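PDB 3WA7: tannase from Lactobacillus plantarum, which catalyses, as a tannase (tannin acyl hydrolase), the hydrolysis of ester bonds in tannins, using an alpha/beta-hydrolase fold. Local coordinates for residues A[5-9]-A[10-14]; A[47-50]-A[51-55]; A[183-187]-A[188-192]; A[388-391]-A[392-396]; A[397-401]-A[402-406]. All blocks are in the same frame, centred on the assembly; numbering follows the deposited sequence.

Overall arrangement
All five contacts are local, made round a turn or at a helix end, and each is partly buried. Contacts 1 and 2 lie farthest out, about 30 and 28 Å from the centre of the chain, and lie at the same end of the large sheet: contact 1 leads into its outermost strand 13-19, contact 2 leaves strand 44-50, third in the order, and they touch through apolar side chains. Here aromatic rings carry the packing. Contact 3 closes helix 182-188 by backbone bonds and meets contact 1 at Leu-5. Contacts 4 and 5 sit deeper, with centres 11 Å apart, on the successive helices 388-393 and 398-401, hydroxyls of the second bonding to the last carbonyls of the first.

Contact 1: residues A[5-9]-A[10-14]; sequences LIFDA and DWLVP
Asp-8 grips the 3-10 turn of residues 9-11 through polar bonds. Asp-8 OD1 accepts from Asp-10 N at 2.7 Å, met on the anti side but out of the carboxylate plane, which makes an Asx turn. The backbone follows with Trp-11 N to Asp-8 O at 2.9 Å and Leu-12 N to Ala-9 O at 3.1 Å, and a water bridges Ala-9 O and Leu-12 O. Asp-8 OD1 also lies 3.4 Å from Asp-10 OD2, a like-charge approach that the bond to Asp-10 N may partly offset.

The CH-pi contact uses the same aspartate: Asp-8 CB sits over the indole face, 3.6 Å from the centroid of the Trp-11 five-membered ring. With an alanine in its place, Asp-10 N would probably lose its carboxylate acceptor, though the CB over the indole would remain.

Among the rings, Phe-7 has CG anti to its backbone N (chi1 179°), which brings its CD1 within 4.0 Å of Trp-11 CE3. The Trp-11 edge points toward the Phe-7 face in an offset edge-to-face pair, planes at 87°. Leu-12 CG meets the rim of Phe-7 at CZ, 4.0 Å away. An apolar ring suits buried Phe-7; Trp-11, though exposed, also touches Tyr-142 and Ile-32. The whole is an Asx turn opening a 3-10 turn, from which the chain enters the edge strand 13-19.

Contact 2: residues A[47-50]-A[51-55]; sequences VFVP and AAYLH
The extended backbone of Val-49 and Pro-50 passes directly into the 3-10 segment 51-54, where Tyr-53 N donates to Pro-50 O at 3.0 Å, from above the carbonyl plane, and Leu-54 N repeats the step to Ala-51 O. Proline suits the joint: its ring fixes phi near the value that both the strand end and the turn tolerate, and its carbonyl serves as the first acceptor of the turn.

The side chains of Pro-50 and Tyr-53 lie against each other. Pro-50 CB lies over one face of the Tyr-53 ring, 4.2 Å from the centroid and displaced toward the rim, a CH-pi contact. Pro-50 CD comes closer to the ring atoms, 3.7 Å from Tyr-53 CD1. The torsion of Tyr-53 (chi1 -58°) sets CG beside the backbone N, and this folds the ring back toward the proline that precedes the turn. Val-49 adds its CG1 branch, which stands anti to the backbone N (chi1 -176°) and touches Tyr-53 CB at 3.7 Å; the same methyl meets Leu-54 CD2 at 4.0 Å. A branched valine thus serves two residues of the turn with one methyl group.

Beyond the turn, Tyr-53 OH is hydrogen-bonded to Gly-105 O, which satisfies the polar end of a buried ring. Pro-50 packs on Leu-102 of helix 95-103, Leu-54 reaches Tyr-27 of strand 22-33, and strand 44-50 itself runs between strands 22-33 and 107-111 of the large sheet.

Contact 3: residues A[183-187]-A[188-192]; sequences PALTA and LGAAP
Gly-189 breaks the helical path with a positive phi of 75°, and while it turns, its N faces back into the helix toward two carbonyls. Thr-186 O receives Gly-189 N at 3.1 Å from well above the carbonyl plane, whereas the bond from Gly-189 N to Leu-185 O is weak. Glycine suits the site because a positive phi costs it little, while most residues with a side chain would be strained there.

Leu-185 O gets its straighter bond from the next residue: Ala-190 N lies 3.0 Å away, with an N-H...O angle of 175°, nearly along the C=O axis. This pair of bonds, Ala-190 N to Leu-185 O around Gly-189 N to Thr-186 O, is the Schellman motif, with Gly-189 as the C-prime residue closing helix 182-188. The apolar touch that often accompanies the motif is present too: Ala-190 CB rests 3.9 Å from Leu-185 CD2. The CB of Ala-190 points toward the last turn, so an alanine sets a methyl against Leu-185 while the chain beyond leads away.

The bond just before the glycine is still ordinary alpha helix: Leu-188 N to Ala-184 O at 3.1 Å. Leu-188 holds its CG beside the backbone N (chi1 -70°), which lays CG 3.5 Å from Ala-184 O before the branches go on to Val-134 of helix 131-145. Leu-185 goes to Arg-141 of the same helix. Thr-186, an exposed residue, returns OG1 to Glu-182 O. Past the glycine, Leu-5 near the start of the chain packs its CD1 against the backbone of residues 189-191.

Contact 4: residues A[388-391]-A[392-396]; sequences AELI and QAINP
This is a local contact along the last turn of helix 388-393; Tyr-180 packs along the helix, and the residues just beyond it meet helix 164-174. Ordinary i to i+4 bonds run up to the helix end: Gln-392 N to Ala-388 O at 3.0 Å and Ala-393 N to Glu-389 O at 2.9 Å. The final one is forked. Ile-394 N lies 3.2 Å from Leu-390 O and makes a second, weak bond to Ile-391 O as the backbone leaves helical geometry.

The side-chain touch is Leu-390 CD1 on Ile-394 CG2, at 4.2 Å, the two chains meeting at a slant. Ile-394 wedges CG1 between its backbone N and carbonyl carbon (chi1 66°), which puts CG1 3.5 Å from Ile-391 O and may partly shield that carbonyl; it also meets Leu-171 of helix 164-174.

Asn-395 then caps the next turn. Its OD1 takes Leu-397 N, and its ND2 binds Glu-210 OE2 and Asn-208 OD1, partners likely to fix which way round the amide lies. The chemistry implies that polar groups meet the last carbonyls, Ser-398 OG on Gln-392 O joining the two helices, while the buried amide caps the next turn and ties it to Glu-210 and Asn-208.

Contact 5: residues A[397-401]-A[402-406]; sequences LSYLT and TTSSQ
Tyr-399, with chi1 -56°, sends its ring out opposite its carbonyl carbon, while Ser-404 (chi1 76°) and Ser-405 each hold OG between backbone N and carbonyl carbon, and these settings bring the two hydroxyls to the CD2 corner of the phenol. Ser-405 OG lies 3.3 Å from Tyr-399 CD2 and Ser-404 OG 3.5 Å from the same carbon, both approaching obliquely. The short side chain of Ser-405 lets its hydroxyl lie close to CD2 while still bonding a water.

That water bridges the helix and the loop after it. It binds Tyr-399 O at 2.8 Å, accepts from Ser-404 N at 3.0 Å, and donates to Ser-405 OG at 2.8 Å. Ser-405 OG is also hydrogen-bonded to Ala-174 O.

The short helix 398-401 ends here, and the loop it opens leads to strand 410-414, one of the inner strands of the alpha/beta-hydrolase sheet. Ser-398 O receives two donors from the same face of its plane: Thr-402 N at 3.2 Å, the last helical bond, and Thr-401 OG1 at 3.1 Å. Threonine suits the helix end because its hydroxyl can fold back onto a carbonyl of the preceding turn.

The phenol is buried beside Ser-175, Ser-178 and Phe-181, and its OH reaches Ala-393 O on the preceding helix. Were this tyrosine a leucine, Ala-393 O is likely to lose the hydroxyl that meets it, and the two serines much of the ring they lie against. Leu-400, the next residue, points away from the loop and packs on Met-433 and Leu-434 of helix 425-436.

Contact 1: residues A[5-9]-A[10-14]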
loop_
_atom_site.group_PDB
_atom_site.type_symbol
_atom_site.label_atom_id
_atom_site.label_comp_id
_atom_site.label_asym_id
_atom_site.label_seq_id
_atom_site.Cartn_x
_atom_site.Cartn_y
_atom_site.Cartn_z
ATOM N N LEU A 5 12.728 -8.180 24.670
ATOM C CA LEU A 5 12.315 -8.378 23.283
ATOM C C LEU A 5 12.855 -9.691 22.730
ATOM O O LEU A 5 13.132 -9.814 21.538
ATOM C CB LEU A 5 12.780 -7.212 22.409
ATOM C CG LEU A 5 12.241 -5.837 22.811
ATOM C CD1 LEU A 5 12.690 -4.799 21.790
ATOM C CD2 LEU A 5 10.716 -5.880 22.889
ATOM N N ILE A 6 13.009 -10.671 23.612
ATOM C CA ILE A 6 13.491 -11.983 23.214
ATOM C C ILE A 6 12.289 -12.889 22.989
ATOM O O ILE A 6 11.500 -13.127 23.905
ATOM C CB ILE A 6 14.385 -12.614 24.304
ATOM C CG1 ILE A 6 15.657 -11.786 24.480
ATOM C CG2 ILE A 6 14.716 -14.054 23.938
ATOM C CD1 ILE A 6 16.518 -11.704 23.237
ATOM N N PHE A 7 12.144 -13.382 21.764
ATOM C CA PHE A 7 11.035 -14.265 21.444
ATOM C C PHE A 7 11.251 -15.618 22.108
ATOM O O PHE A 7 12.348 -16.178 22.053
ATOM C CB PHE A 7 10.923 -14.466 19.934
ATOM C CG PHE A 7 9.803 -15.381 19.533
ATOM C CD1 PHE A 7 8.486 -14.938 19.558
ATOM C CD2 PHE A 7 10.062 -16.698 19.161
ATOM C CE1 PHE A 7 7.439 -15.794 19.218
ATOM C CE2 PHE A 7 9.024 -17.560 18.823
ATOM C CZ PHE A 7 7.710 -17.108 18.851
ATOM N N ASP A 8 10.196 -16.133 22.730
ATOM C CA ASP A 8 10.237 -17.425 23.409
ATOM C C ASP A 8 9.346 -18.395 22.636
ATOM O O ASP A 8 8.130 -18.214 22.574
ATOM C CB ASP A 8 9.713 -17.280 24.839
ATOM C CG ASP A 8 9.920 -18.536 25.667
ATOM O OD1 ASP A 8 9.909 -19.645 25.093
ATOM O OD2 ASP A 8 10.083 -18.409 26.896
ATOM N N ALA A 9 9.952 -19.418 22.043
ATOM C CA ALA A 9 9.203 -20.401 21.271
ATOM C C ALA A 9 8.134 -21.105 22.104
ATOM O O ALA A 9 7.195 -21.682 21.554
ATOM C CB ALA A 9 10.156 -21.427 20.671
ATOM N N ASP A 10 8.271 -21.065 23.427
ATOM C CA ASP A 10 7.285 -21.712 24.288
ATOM C C ASP A 10 5.942 -20.996 24.257
ATOM O O ASP A 10 4.933 -21.546 24.695
ATOM C CB ASP A 10 7.788 -21.798 25.731
ATOM C CG ASP A 10 8.806 -22.903 25.925
ATOM O OD1 ASP A 10 8.589 -24.006 25.382
ATOM O OD2 ASP A 10 9.813 -22.675 26.625
ATOM N N TRP A 11 5.927 -19.772 23.743
ATOM C CA TRP A 11 4.680 -19.019 23.658
ATOM C C TRP A 11 3.796 -19.578 22.545
ATOM O O TRP A 11 2.600 -19.295 22.497
ATOM C CB TRP A 11 4.940 -17.539 23.370
ATOM C CG TRP A 11 5.699 -16.797 24.429
ATOM C CD1 TRP A 11 5.760 -17.088 25.765
ATOM C CD2 TRP A 11 6.456 -15.596 24.245
ATOM N NE1 TRP A 11 6.510 -16.137 26.422
ATOM C CE2 TRP A 11 6.948 -15.210 25.513
ATOM C CE3 TRP A 11 6.765 -14.803 23.129
ATOM C CZ2 TRP A 11 7.734 -14.064 25.697
ATOM C CZ3 TRP A 11 7.546 -13.665 23.311
ATOM C CH2 TRP A 11 8.021 -13.307 24.589
ATOM N N LEU A 12 4.391 -20.365 21.653
ATOM C CA LEU A 12 3.664 -20.957 20.534
ATOM C C LEU A 12 2.716 -22.068 20.981
ATOM O O LEU A 12 3.146 -23.072 21.553
ATOM C CB LEU A 12 4.652 -21.508 19.499
ATOM C CG LEU A 12 5.474 -20.479 18.715
ATOM C CD1 LEU A 12 6.551 -21.194 17.910
ATOM C CD2 LEU A 12 4.557 -19.677 17.798
ATOM N N VAL A 13 1.425 -21.876 20.716
ATOM C CA VAL A 13 0.401 -22.848 21.083
ATOM C C VAL A 13 -0.289 -23.397 19.833
ATOM O O VAL A 13 -0.502 -22.674 18.857
ATOM C CB VAL A 13 -0.649 -22.213 22.026
ATOM C CG1 VAL A 13 0.022 -21.765 23.313
ATOM C CG2 VAL A 13 -1.319 -21.031 21.350
ATOM N N PRO A 14 -0.649 -24.689 19.848
ATOM C CA PRO A 14 -1.309 -25.345 18.715
ATOM C C PRO A 14 -2.704 -24.838 18.364
ATOM O O PRO A 14 -3.523 -24.555 19.238
ATOM C CB PRO A 14 -1.306 -26.815 19.124
ATOM C CG PRO A 14 -1.450 -26.736 20.606
ATOM C CD PRO A 14 -0.471 -25.637 20.963
HETATM O O HOH W 1 5.878 -24.686 21.784
#

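Contact 2: residues A[47-50]-A[51-55]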
loop_
_atom_site.group_PDB
_atom_site.type_symbol
_atom_site.label_atom_id
_atom_site.label_comp_id
_atom_site.label_asym_id
_atom_site.label_seq_id
_atom_site.Cartn_x
_atom_site.Cartn_y
_atom_site.Cartn_z
ATOM N N VAL A 47 2.420 -14.075 15.887
ATOM C CA VAL A 47 3.265 -14.967 15.106
ATOM C C VAL A 47 2.526 -16.273 14.826
ATOM O O VAL A 47 1.993 -16.897 15.742
ATOM C CB VAL A 47 4.565 -15.296 15.867
ATOM C CG1 VAL A 47 5.429 -16.240 15.048
ATOM C CG2 VAL A 47 5.320 -14.015 16.172
ATOM N N PHE A 48 2.495 -16.678 13.560
ATOM C CA PHE A 48 1.830 -17.916 13.170
ATOM C C PHE A 48 2.808 -18.782 12.388
ATOM O O PHE A 48 3.432 -18.327 11.428
ATOM C CB PHE A 48 0.579 -17.604 12.352
ATOM C CG PHE A 48 -0.363 -16.675 13.054
ATOM C CD1 PHE A 48 -0.392 -15.322 12.736
ATOM C CD2 PHE A 48 -1.178 -17.143 14.080
ATOM C CE1 PHE A 48 -1.217 -14.443 13.433
ATOM C CE2 PHE A 48 -2.009 -16.270 14.786
ATOM C CZ PHE A 48 -2.027 -14.916 14.460
ATOM N N VAL A 49 2.930 -20.035 12.811
ATOM C CA VAL A 49 3.880 -20.957 12.207
ATOM C C VAL A 49 3.280 -22.297 11.800
ATOM O O VAL A 49 2.565 -22.922 12.580
ATOM C CB VAL A 49 5.032 -21.246 13.203
ATOM C CG1 VAL A 49 6.090 -22.121 12.548
ATOM C CG2 VAL A 49 5.636 -19.936 13.703
ATOM N N PRO A 50 3.558 -22.750 10.565
ATOM C CA PRO A 50 3.021 -24.043 10.128
ATOM C C PRO A 50 3.512 -25.098 11.121
ATOM O O PRO A 50 4.678 -25.088 11.512
ATOM C CB PRO A 50 3.638 -24.216 8.744
ATOM C CG PRO A 50 3.687 -22.787 8.237
ATOM C CD PRO A 50 4.221 -22.050 9.451
ATOM N N ALA A 51 2.625 -26.000 11.524
ATOM C CA ALA A 51 2.973 -27.031 12.497
ATOM C C ALA A 51 4.228 -27.830 12.147
ATOM O O ALA A 51 4.979 -28.234 13.035
ATOM C CB ALA A 51 1.790 -27.982 12.690
ATOM N N ALA A 52 4.454 -28.059 10.859
ATOM C CA ALA A 52 5.615 -28.826 10.416
ATOM C C ALA A 52 6.943 -28.289 10.938
ATOM O O ALA A 52 7.883 -29.054 11.151
ATOM C CB ALA A 52 5.650 -28.879 8.895
ATOM N N TYR A 53 7.018 -26.980 11.153
ATOM C CA TYR A 53 8.257 -26.358 11.615
ATOM C C TYR A 53 8.579 -26.591 13.089
ATOM O O TYR A 53 9.597 -26.115 13.595
ATOM C CB TYR A 53 8.226 -24.866 11.266
ATOM C CG TYR A 53 8.045 -24.627 9.772
ATOM C CD1 TYR A 53 7.643 -23.384 9.280
ATOM C CD2 TYR A 53 8.239 -25.664 8.856
ATOM C CE1 TYR A 53 7.429 -23.187 7.907
ATOM C CE2 TYR A 53 8.030 -25.477 7.491
ATOM C CZ TYR A 53 7.622 -24.241 7.022
ATOM O OH TYR A 53 7.383 -24.081 5.672
ATOM N N LEU A 54 7.707 -27.324 13.775
ATOM C CA LEU A 54 7.929 -27.675 15.175
ATOM C C LEU A 54 8.217 -29.174 15.215
ATOM O O LEU A 54 8.348 -29.770 16.287
ATOM C CB LEU A 54 6.693 -27.369 16.032
ATOM C CG LEU A 54 6.433 -25.924 16.475
ATOM C CD1 LEU A 54 7.623 -25.426 17.272
ATOM C CD2 LEU A 54 6.188 -25.034 15.269
ATOM N N HIS A 55 8.320 -29.769 14.029
ATOM C CA HIS A 55 8.575 -31.201 13.871
ATOM C C HIS A 55 9.771 -31.459 12.965
ATOM O O HIS A 55 10.003 -32.596 12.549
ATOM C CB HIS A 55 7.344 -31.887 13.268
ATOM C CG HIS A 55 6.196 -32.019 14.217
ATOM N ND1 HIS A 55 6.039 -33.109 15.048
ATOM C CD2 HIS A 55 5.164 -31.187 14.490
ATOM C CE1 HIS A 55 4.959 -32.941 15.791
ATOM N NE2 HIS A 55 4.410 -31.784 15.471
#

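Contact 3: residues A[183-187]-A[188-192]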
loop_
_atom_site.group_PDB
_atom_site.type_symbol
_atom_site.label_atom_id
_atom_site.label_comp_id
_atom_site.label_asym_id
_atom_site.label_seq_id
_atom_site.Cartn_x
_atom_site.Cartn_y
_atom_site.Cartn_z
ATOM N N PRO A 183 15.805 8.103 15.488
ATOM C CA PRO A 183 15.386 8.754 16.734
ATOM C C PRO A 183 14.074 8.195 17.292
ATOM O O PRO A 183 13.960 7.935 18.494
ATOM C CB PRO A 183 15.272 10.221 16.328
ATOM C CG PRO A 183 16.373 10.359 15.328
ATOM C CD PRO A 183 16.195 9.108 14.482
ATOM N N ALA A 184 13.087 8.007 16.420
ATOM C CA ALA A 184 11.789 7.479 16.834
ATOM C C ALA A 184 11.906 6.046 17.352
ATOM O O ALA A 184 11.306 5.687 18.367
ATOM C CB ALA A 184 10.806 7.535 15.664
ATOM N N LEU A 185 12.679 5.226 16.651
ATOM C CA LEU A 185 12.861 3.836 17.048
ATOM C C LEU A 185 13.614 3.731 18.369
ATOM O O LEU A 185 13.358 2.832 19.168
ATOM C CB LEU A 185 13.589 3.071 15.942
ATOM C CG LEU A 185 12.737 2.885 14.681
ATOM C CD1 LEU A 185 13.611 2.456 13.508
ATOM C CD2 LEU A 185 11.650 1.851 14.959
ATOM N N THR A 186 14.533 4.663 18.601
ATOM C CA THR A 186 15.303 4.674 19.835
ATOM C C THR A 186 14.386 5.010 21.005
ATOM O O THR A 186 14.463 4.383 22.060
ATOM C CB THR A 186 16.442 5.713 19.773
ATOM O OG1 THR A 186 17.398 5.312 18.782
ATOM C CG2 THR A 186 17.136 5.834 21.127
ATOM N N ALA A 187 13.512 5.994 20.806
ATOM C CA ALA A 187 12.578 6.413 21.846
ATOM C C ALA A 187 11.654 5.273 22.258
ATOM O O ALA A 187 11.362 5.097 23.441
ATOM C CB ALA A 187 11.753 7.604 21.362
ATOM N N LEU A 188 11.196 4.502 21.278
ATOM C CA LEU A 188 10.300 3.379 21.539
ATOM C C LEU A 188 11.026 2.195 22.152
ATOM O O LEU A 188 10.398 1.307 22.728
ATOM C CB LEU A 188 9.640 2.908 20.244
ATOM C CG LEU A 188 8.596 3.796 19.574
ATOM C CD1 LEU A 188 8.184 3.161 18.250
ATOM C CD2 LEU A 188 7.396 3.958 20.488
ATOM N N GLY A 189 12.346 2.174 22.016
ATOM C CA GLY A 189 13.111 1.061 22.542
ATOM C C GLY A 189 12.937 -0.146 21.637
ATOM O O GLY A 189 12.730 -1.262 22.108
ATOM N N ALA A 190 12.999 0.081 20.328
ATOM C CA ALA A 190 12.858 -1.007 19.368
ATOM C C ALA A 190 14.090 -1.899 19.459
ATOM O O ALA A 190 15.132 -1.479 19.959
ATOM C CB ALA A 190 12.711 -0.449 17.957
ATOM N N ALA A 191 13.969 -3.130 18.974
ATOM C CA ALA A 191 15.076 -4.079 19.022
ATOM C C ALA A 191 16.280 -3.587 18.233
ATOM O O ALA A 191 16.133 -2.917 17.210
ATOM C CB ALA A 191 14.621 -5.444 18.494
ATOM N N PRO A 192 17.495 -3.910 18.707
ATOM C CA PRO A 192 18.743 -3.508 18.053
ATOM C C PRO A 192 19.052 -4.400 16.855
ATOM O O PRO A 192 19.937 -5.259 16.911
ATOM C CB PRO A 192 19.770 -3.662 19.166
ATOM C CG PRO A 192 19.266 -4.868 19.886
ATOM C CD PRO A 192 17.774 -4.604 19.979
#

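Contact 4: residues A[388-391]-A[392-396]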
loop_
_atom_site.group_PDB
_atom_site.type_symbol
_atom_site.label_atom_id
_atom_site.label_comp_id
_atom_site.label_asym_id
_atom_site.label_seq_id
_atom_site.Cartn_x
_atom_site.Cartn_y
_atom_site.Cartn_z
ATOM N N ALA A 388 8.635 19.452 5.101
ATOM C CA ALA A 388 9.055 18.888 3.819
ATOM C C ALA A 388 9.885 17.612 3.966
ATOM O O ALA A 388 9.770 16.691 3.156
ATOM C CB ALA A 388 9.844 19.929 3.030
ATOM N N GLU A 389 10.725 17.567 4.995
ATOM C CA GLU A 389 11.578 16.408 5.234
ATOM C C GLU A 389 10.735 15.183 5.584
ATOM O O GLU A 389 11.052 14.066 5.178
ATOM C CB GLU A 389 12.560 16.720 6.366
ATOM C CG GLU A 389 13.690 15.720 6.524
ATOM C CD GLU A 389 14.698 16.157 7.574
ATOM O OE1 GLU A 389 15.194 17.300 7.481
ATOM O OE2 GLU A 389 15.000 15.363 8.489
ATOM N N LEU A 390 9.663 15.400 6.340
ATOM C CA LEU A 390 8.769 14.310 6.732
ATOM C C LEU A 390 7.974 13.809 5.532
ATOM O O LEU A 390 7.791 12.605 5.350
ATOM C CB LEU A 390 7.808 14.782 7.829
ATOM C CG LEU A 390 6.687 13.806 8.216
ATOM C CD1 LEU A 390 7.281 12.481 8.685
ATOM C CD2 LEU A 390 5.837 14.426 9.318
ATOM N N ILE A 391 7.490 14.736 4.715
ATOM C CA ILE A 391 6.728 14.364 3.529
ATOM C C ILE A 391 7.610 13.479 2.645
ATOM O O ILE A 391 7.179 12.429 2.164
ATOM C CB ILE A 391 6.295 15.621 2.744
ATOM C CG1 ILE A 391 5.321 16.446 3.590
ATOM C CG2 ILE A 391 5.673 15.218 1.416
ATOM C CD1 ILE A 391 4.970 17.797 2.988
ATOM N N GLN A 392 8.852 13.903 2.453
ATOM C CA GLN A 392 9.806 13.159 1.636
ATOM C C GLN A 392 10.145 11.796 2.245
ATOM O O GLN A 392 10.242 10.784 1.535
ATOM C CB GLN A 392 11.087 13.983 1.473
ATOM C CG GLN A 392 12.181 13.301 0.678
ATOM C CD GLN A 392 13.443 14.136 0.606
ATOM O OE1 GLN A 392 13.443 15.238 0.056
ATOM N NE2 GLN A 392 14.527 13.618 1.169
ATOM N N ALA A 393 10.313 11.775 3.563
ATOM C CA ALA A 393 10.657 10.556 4.283
ATOM C C ALA A 393 9.630 9.432 4.154
ATOM O O ALA A 393 9.997 8.254 4.183
ATOM C CB ALA A 393 10.885 10.878 5.762
ATOM N N ILE A 394 8.352 9.773 4.016
ATOM C CA ILE A 394 7.343 8.724 3.903
ATOM C C ILE A 394 6.902 8.437 2.470
ATOM O O ILE A 394 5.921 7.728 2.247
ATOM C CB ILE A 394 6.089 9.019 4.766
ATOM C CG1 ILE A 394 5.342 10.241 4.236
ATOM C CG2 ILE A 394 6.496 9.208 6.221
ATOM C CD1 ILE A 394 3.967 10.402 4.863
ATOM N N ASN A 395 7.636 8.982 1.506
ATOM C CA ASN A 395 7.339 8.749 0.095
ATOM C C ASN A 395 8.341 7.695 -0.384
ATOM O O ASN A 395 9.546 7.942 -0.407
ATOM C CB ASN A 395 7.520 10.041 -0.711
ATOM C CG ASN A 395 7.071 9.897 -2.160
ATOM O OD1 ASN A 395 6.971 8.788 -2.685
ATOM N ND2 ASN A 395 6.814 11.026 -2.819
ATOM N N PRO A 396 7.859 6.500 -0.758
ATOM C CA PRO A 396 8.763 5.444 -1.225
ATOM C C PRO A 396 9.711 5.900 -2.339
ATOM O O PRO A 396 10.867 5.490 -2.385
ATOM C CB PRO A 396 7.803 4.353 -1.699
ATOM C CG PRO A 396 6.627 4.527 -0.788
ATOM C CD PRO A 396 6.461 6.033 -0.764
#

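Contact 5: residues A[397-401]-A[402-406]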
loop_
_atom_site.group_PDB
_atom_site.type_symbol
_atom_site.label_atom_id
_atom_site.label_comp_id
_atom_site.label_asym_id
_atom_site.label_seq_id
_atom_site.Cartn_x
_atom_site.Cartn_y
_atom_site.Cartn_z
ATOM N N LEU A 397 9.214 6.755 -3.227
ATOM C CA LEU A 397 10.008 7.244 -4.349
ATOM C C LEU A 397 11.294 7.970 -3.954
ATOM O O LEU A 397 12.291 7.907 -4.674
ATOM C CB LEU A 397 9.161 8.173 -5.224
ATOM C CG LEU A 397 7.845 7.630 -5.788
ATOM C CD1 LEU A 397 7.246 8.673 -6.723
ATOM C CD2 LEU A 397 8.080 6.324 -6.536
ATOM N N SER A 398 11.265 8.663 -2.819
ATOM C CA SER A 398 12.421 9.415 -2.341
ATOM C C SER A 398 13.690 8.575 -2.244
ATOM O O SER A 398 14.788 9.062 -2.500
ATOM C CB SER A 398 12.121 10.017 -0.963
ATOM O OG SER A 398 11.043 10.931 -1.033
ATOM N N TYR A 399 13.532 7.310 -1.877
ATOM C CA TYR A 399 14.673 6.419 -1.711
ATOM C C TYR A 399 15.225 5.852 -3.013
ATOM O O TYR A 399 16.295 5.247 -3.026
ATOM C CB TYR A 399 14.297 5.289 -0.753
ATOM C CG TYR A 399 13.808 5.816 0.572
ATOM C CD1 TYR A 399 12.464 6.143 0.762
ATOM C CD2 TYR A 399 14.702 6.072 1.610
ATOM C CE1 TYR A 399 12.027 6.717 1.950
ATOM C CE2 TYR A 399 14.273 6.646 2.800
ATOM C CZ TYR A 399 12.940 6.967 2.965
ATOM O OH TYR A 399 12.516 7.539 4.140
ATOM N N LEU A 400 14.501 6.057 -4.108
ATOM C CA LEU A 400 14.945 5.563 -5.406
ATOM C C LEU A 400 15.712 6.651 -6.155
ATOM O O LEU A 400 16.473 6.362 -7.077
ATOM C CB LEU A 400 13.743 5.103 -6.239
ATOM C CG LEU A 400 12.796 4.100 -5.570
ATOM C CD1 LEU A 400 11.657 3.753 -6.523
ATOM C CD2 LEU A 400 13.562 2.844 -5.174
ATOM N N THR A 401 15.515 7.901 -5.749
ATOM C CA THR A 401 16.190 9.027 -6.391
ATOM C C THR A 401 17.449 9.454 -5.638
ATOM O O THR A 401 18.383 9.988 -6.233
ATOM C CB THR A 401 15.252 10.244 -6.515
ATOM O OG1 THR A 401 14.792 10.631 -5.216
ATOM C CG2 THR A 401 14.051 9.901 -7.384
ATOM N N THR A 402 17.465 9.220 -4.329
ATOM C CA THR A 402 18.611 9.572 -3.496
ATOM C C THR A 402 18.967 8.381 -2.614
ATOM O O THR A 402 18.084 7.751 -2.036
ATOM C CB THR A 402 18.296 10.778 -2.586
ATOM O OG1 THR A 402 17.949 11.911 -3.392
ATOM C CG2 THR A 402 19.507 11.130 -1.728
ATOM N N THR A 403 20.259 8.075 -2.515
ATOM C CA THR A 403 20.713 6.952 -1.702
ATOM C C THR A 403 20.744 7.318 -0.224
ATOM O O THR A 403 21.435 8.257 0.179
ATOM C CB THR A 403 22.130 6.485 -2.118
ATOM O OG1 THR A 403 22.116 6.055 -3.483
ATOM C CG2 THR A 403 22.590 5.334 -1.240
ATOM N N SER A 404 19.986 6.579 0.582
ATOM C CA SER A 404 19.941 6.813 2.021
ATOM C C SER A 404 19.379 5.581 2.714
ATOM O O SER A 404 19.067 5.613 3.904
ATOM C CB SER A 404 19.062 8.023 2.354
ATOM O OG SER A 404 17.681 7.707 2.240
ATOM N N SER A 405 19.270 4.485 1.971
ATOM C CA SER A 405 18.720 3.266 2.545
ATOM C C SER A 405 19.109 2.038 1.745
ATOM O O SER A 405 19.653 2.145 0.648
ATOM C CB SER A 405 17.196 3.360 2.573
ATOM O OG SER A 405 16.689 3.443 1.249
ATOM N N GLN A 406 18.826 0.870 2.314
ATOM C CA GLN A 406 19.087 -0.395 1.646
ATOM C C GLN A 406 17.703 -0.824 1.156
ATOM O O GLN A 406 16.809 -1.115 1.950
ATOM C CB GLN A 406 19.712 -1.388 2.637
ATOM C CG GLN A 406 21.116 -0.936 3.059
ATOM C CD GLN A 406 21.739 -1.774 4.159
ATOM O OE1 GLN A 406 21.169 -1.926 5.235
ATOM N NE2 GLN A 406 22.926 -2.311 3.894
HETATM O O HOH W 2 18.029 4.769 -0.827
#